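Side-chain contact in WlaRA, TDP-fucose-3,4-ketoisomerase (Campylobacter jejuni subsp. jejuni 81116, PDB 5TPV), which is a WxcM-like protein of the cupin clan, with a two-sheet beta-barrel fold, that binds thymidine-5'-diphosphate: residues C65-D70 with K85-D90. Sequence-based numbering, arbitrary orientation.
Sequences CEILID and KGLYID
Ile67 and Ile69 on one strand meet Leu87 and Ile89 on the other through side chains that are all aliphatic, and the aromatic residue bordering them is Tyr3, on strand 3-13 beside 85-89, which touches Ile69, Leu87 and Ile89. Through these side chains the two antiparallel sheets of the cupin barrel pack face to face. Strands 65-70 and 85-89 belong to different sheets and run nearly parallel, at 17°, with their axes 10.5 Å apart at closest approach. That separation is bridged by side chains alone, and all four that touch are buried in the barrel interior.

Ile67 and Leu87 meet tip to tip. In Leu87, CG anti to the backbone N (chi1 172°) aims the branch point across the gap, and chi2 of 63° leaves CD2 as the extended methyl, anti to CA and 3.6 Å from Ile67 CG2. The same methyl also lies 4.1 Å from Ile67 CD1, so both branches of the isoleucine contact it, and it grazes Ile69 CG2 at 4.5 Å.

One step along, Ile69 and Ile89 pass alongside one another, pointing opposite ways. In both, CG2 is trans to the carbonyl carbon and is the branch that meets its counterpart. Ile78 and Met97, from the two strands flanking 65-70, pack on Ile67. Where the second pair meets, the CG2 methyls of Ile69 and Ile89 make the contact, 4.1 Å apart.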
ATOM      1  N   CYS B  65      10.652   6.383  11.530  1.00 36.53           N
ATOM      2  CA  CYS B  65       9.868   6.802  12.672  1.00 41.53           C
ATOM      3  C   CYS B  65      10.055   5.705  13.737  1.00 40.77           C
ATOM      4  O   CYS B  65      10.745   4.701  13.475  1.00 44.62           O
ATOM      5  CB  CYS B  65       8.400   6.956  12.249  1.00 42.74           C
ATOM      6  SG  CYS B  65       7.637   5.390  11.726  1.00 40.34           S
ATOM      7  N   GLU B  66       9.459   5.926  14.916  1.00 34.15           N
ATOM      8  CA  GLU B  66       9.544   5.025  16.055  1.00 38.96           C
ATOM      9  C   GLU B  66       8.121   4.651  16.410  1.00 33.86           C
ATOM     10  O   GLU B  66       7.201   5.465  16.395  1.00 34.59           O
ATOM     11  CB  GLU B  66      10.209   5.725  17.253  1.00 37.64           C
ATOM     12  CG  GLU B  66      10.870   4.791  18.240  1.00 55.99           C
ATOM     13  CD  GLU B  66      11.600   5.524  19.364  1.00 52.68           C
ATOM     14  OE1 GLU B  66      11.383   5.157  20.546  1.00 52.65           O
ATOM     15  OE2 GLU B  66      12.345   6.479  19.066  1.00 58.38           O
ATOM     16  N   ILE B  67       7.937   3.394  16.739  1.00 32.80           N
ATOM     17  CA  ILE B  67       6.662   2.950  17.270  1.00 33.31           C
ATOM     18  C   ILE B  67       6.766   2.303  18.647  1.00 33.46           C
ATOM     19  O   ILE B  67       7.654   1.463  18.898  1.00 39.03           O
ATOM     20  CB  ILE B  67       5.977   2.010  16.295  1.00 38.57           C
ATOM     21  CG1 ILE B  67       4.677   1.485  16.868  1.00 38.78           C
ATOM     22  CG2 ILE B  67       6.858   0.840  15.946  1.00 47.96           C
ATOM     23  CD1 ILE B  67       3.742   0.997  15.810  1.00 38.09           C
ATOM     24  N   LEU B  68       5.830   2.641  19.528  1.00 33.03           N
ATOM     25  CA  LEU B  68       5.715   1.954  20.830  1.00 37.03           C
ATOM     26  C   LEU B  68       4.468   1.124  20.736  1.00 36.15           C
ATOM     27  O   LEU B  68       3.439   1.635  20.282  1.00 34.53           O
ATOM     28  CB  LEU B  68       5.661   2.932  21.993  1.00 34.91           C
ATOM     29  CG  LEU B  68       5.147   2.514  23.373  1.00 45.09           C
ATOM     30  CD1 LEU B  68       5.303   3.723  24.305  1.00 46.14           C
ATOM     31  CD2 LEU B  68       3.656   2.149  23.330  1.00 57.50           C
ATOM     32  N   ILE B  69       4.604  -0.157  21.080  1.00 30.39           N
ATOM     33  CA  ILE B  69       3.473  -1.075  21.168  1.00 34.71           C
ATOM     34  C   ILE B  69       3.357  -1.613  22.616  1.00 32.24           C
ATOM     35  O   ILE B  69       4.374  -1.744  23.318  1.00 32.09           O
ATOM     36  CB  ILE B  69       3.550  -2.287  20.230  1.00 32.12           C
ATOM     37  CG1 ILE B  69       4.882  -3.024  20.367  1.00 35.67           C
ATOM     38  CG2 ILE B  69       3.347  -1.880  18.787  1.00 37.88           C
ATOM     39  CD1 ILE B  69       4.972  -4.229  19.477  1.00 35.98           C
ATOM     40  N   ASP B  70       2.134  -1.965  22.997  1.00 31.64           N
ATOM     41  CA  ASP B  70       1.789  -2.226  24.404  1.00 32.88           C
ATOM     42  C   ASP B  70       0.715  -3.270  24.477  1.00 28.03           C
ATOM     43  O   ASP B  70      -0.352  -3.138  23.846  1.00 35.55           O
ATOM     44  CB  ASP B  70       1.313  -0.922  25.075  1.00 36.88           C
ATOM     45  CG  ASP B  70       1.164  -1.051  26.597  1.00 39.61           C
ATOM     46  OD1 ASP B  70       1.845  -0.276  27.279  1.00 44.63           O
ATOM     47  OD2 ASP B  70       0.442  -1.941  27.100  1.00 38.49           O
ATOM     48  N   LYS B  85      11.772  -4.003   5.481  1.00 45.31           N
ATOM     49  CA  LYS B  85      11.366  -4.463   6.795  1.00 45.95           C
ATOM     50  C   LYS B  85      10.033  -3.770   7.163  1.00 43.70           C
ATOM     51  O   LYS B  85       9.722  -2.622   6.763  1.00 38.97           O
ATOM     52  CB  LYS B  85      12.508  -4.188   7.764  1.00 49.22           C
ATOM     53  CG  LYS B  85      12.302  -3.122   8.824  1.00 70.62           C
ATOM     54  CD  LYS B  85      13.623  -2.861   9.559  1.00 79.64           C
ATOM     55  CE  LYS B  85      13.521  -1.751  10.594  1.00 73.09           C
ATOM     56  NZ  LYS B  85      13.212  -2.363  11.916  1.00 76.98           N
ATOM     57  N   GLY B  86       9.209  -4.524   7.854  1.00 33.05           N
ATOM     58  CA  GLY B  86       8.036  -3.972   8.484  1.00 40.13           C
ATOM     59  C   GLY B  86       7.754  -4.658   9.797  1.00 42.05           C
ATOM     60  O   GLY B  86       8.263  -5.743  10.110  1.00 44.24           O
ATOM     61  N   LEU B  87       6.889  -4.002  10.547  1.00 39.08           N
ATOM     62  CA  LEU B  87       6.417  -4.498  11.825  1.00 32.27           C
ATOM     63  C   LEU B  87       5.024  -5.004  11.673  1.00 28.91           C
ATOM     64  O   LEU B  87       4.106  -4.209  11.390  1.00 33.21           O
ATOM     65  CB  LEU B  87       6.416  -3.362  12.847  1.00 38.81           C
ATOM     66  CG  LEU B  87       5.756  -3.701  14.196  1.00 37.05           C
ATOM     67  CD1 LEU B  87       6.525  -4.820  14.884  1.00 38.93           C
ATOM     68  CD2 LEU B  87       5.785  -2.447  15.053  1.00 39.17           C
ATOM     69  N   TYR B  88       4.888  -6.322  11.773  1.00 29.94           N
ATOM     70  CA  TYR B  88       3.597  -6.989  11.980  1.00 27.40           C
ATOM     71  C   TYR B  88       3.168  -6.937  13.458  1.00 33.41           C
ATOM     72  O   TYR B  88       3.955  -7.273  14.361  1.00 34.79           O
ATOM     73  CB  TYR B  88       3.707  -8.445  11.579  1.00 29.28           C
ATOM     74  CG  TYR B  88       2.493  -9.236  12.009  1.00 28.52           C
ATOM     75  CD1 TYR B  88       1.342  -9.222  11.255  1.00 30.17           C
ATOM     76  CD2 TYR B  88       2.481  -9.933  13.218  1.00 37.75           C
ATOM     77  CE1 TYR B  88       0.191  -9.856  11.675  1.00 33.38           C
ATOM     78  CE2 TYR B  88       1.337 -10.596  13.651  1.00 38.29           C
ATOM     79  CZ  TYR B  88       0.210 -10.573  12.876  1.00 41.05           C
ATOM     80  OH  TYR B  88      -0.919 -11.227  13.312  1.00 35.81           O
ATOM     81  N   ILE B  89       1.939  -6.523  13.726  1.00 31.88           N
ATOM     82  CA  ILE B  89       1.376  -6.687  15.053  1.00 34.49           C
ATOM     83  C   ILE B  89       0.040  -7.342  14.938  1.00 32.55           C
ATOM     84  O   ILE B  89      -0.710  -7.094  14.014  1.00 30.33           O
ATOM     85  CB  ILE B  89       1.183  -5.396  15.853  1.00 34.87           C
ATOM     86  CG1 ILE B  89       0.027  -4.519  15.310  1.00 35.28           C
ATOM     87  CG2 ILE B  89       2.487  -4.652  15.934  1.00 35.65           C
ATOM     88  CD1 ILE B  89      -0.262  -3.275  16.162  1.00 32.89           C
ATOM     89  N   ASP B  90      -0.277  -8.141  15.945  1.00 33.55           N
ATOM     90  CA  ASP B  90      -1.586  -8.831  15.979  1.00 36.77           C
ATOM     91  C   ASP B  90      -2.648  -7.864  16.508  1.00 31.57           C
ATOM     92  O   ASP B  90      -2.329  -6.754  16.952  1.00 31.42           O
ATOM     93  CB  ASP B  90      -1.462 -10.015  16.942  1.00 43.18           C
ATOM     94  CG  ASP B  90      -2.382 -11.186  16.604  1.00 47.21           C
ATOM     95  OD1 ASP B  90      -1.917 -12.315  16.930  1.00 43.77           O
ATOM     96  OD2 ASP B  90      -3.496 -10.986  16.045  1.00 35.72           O
TER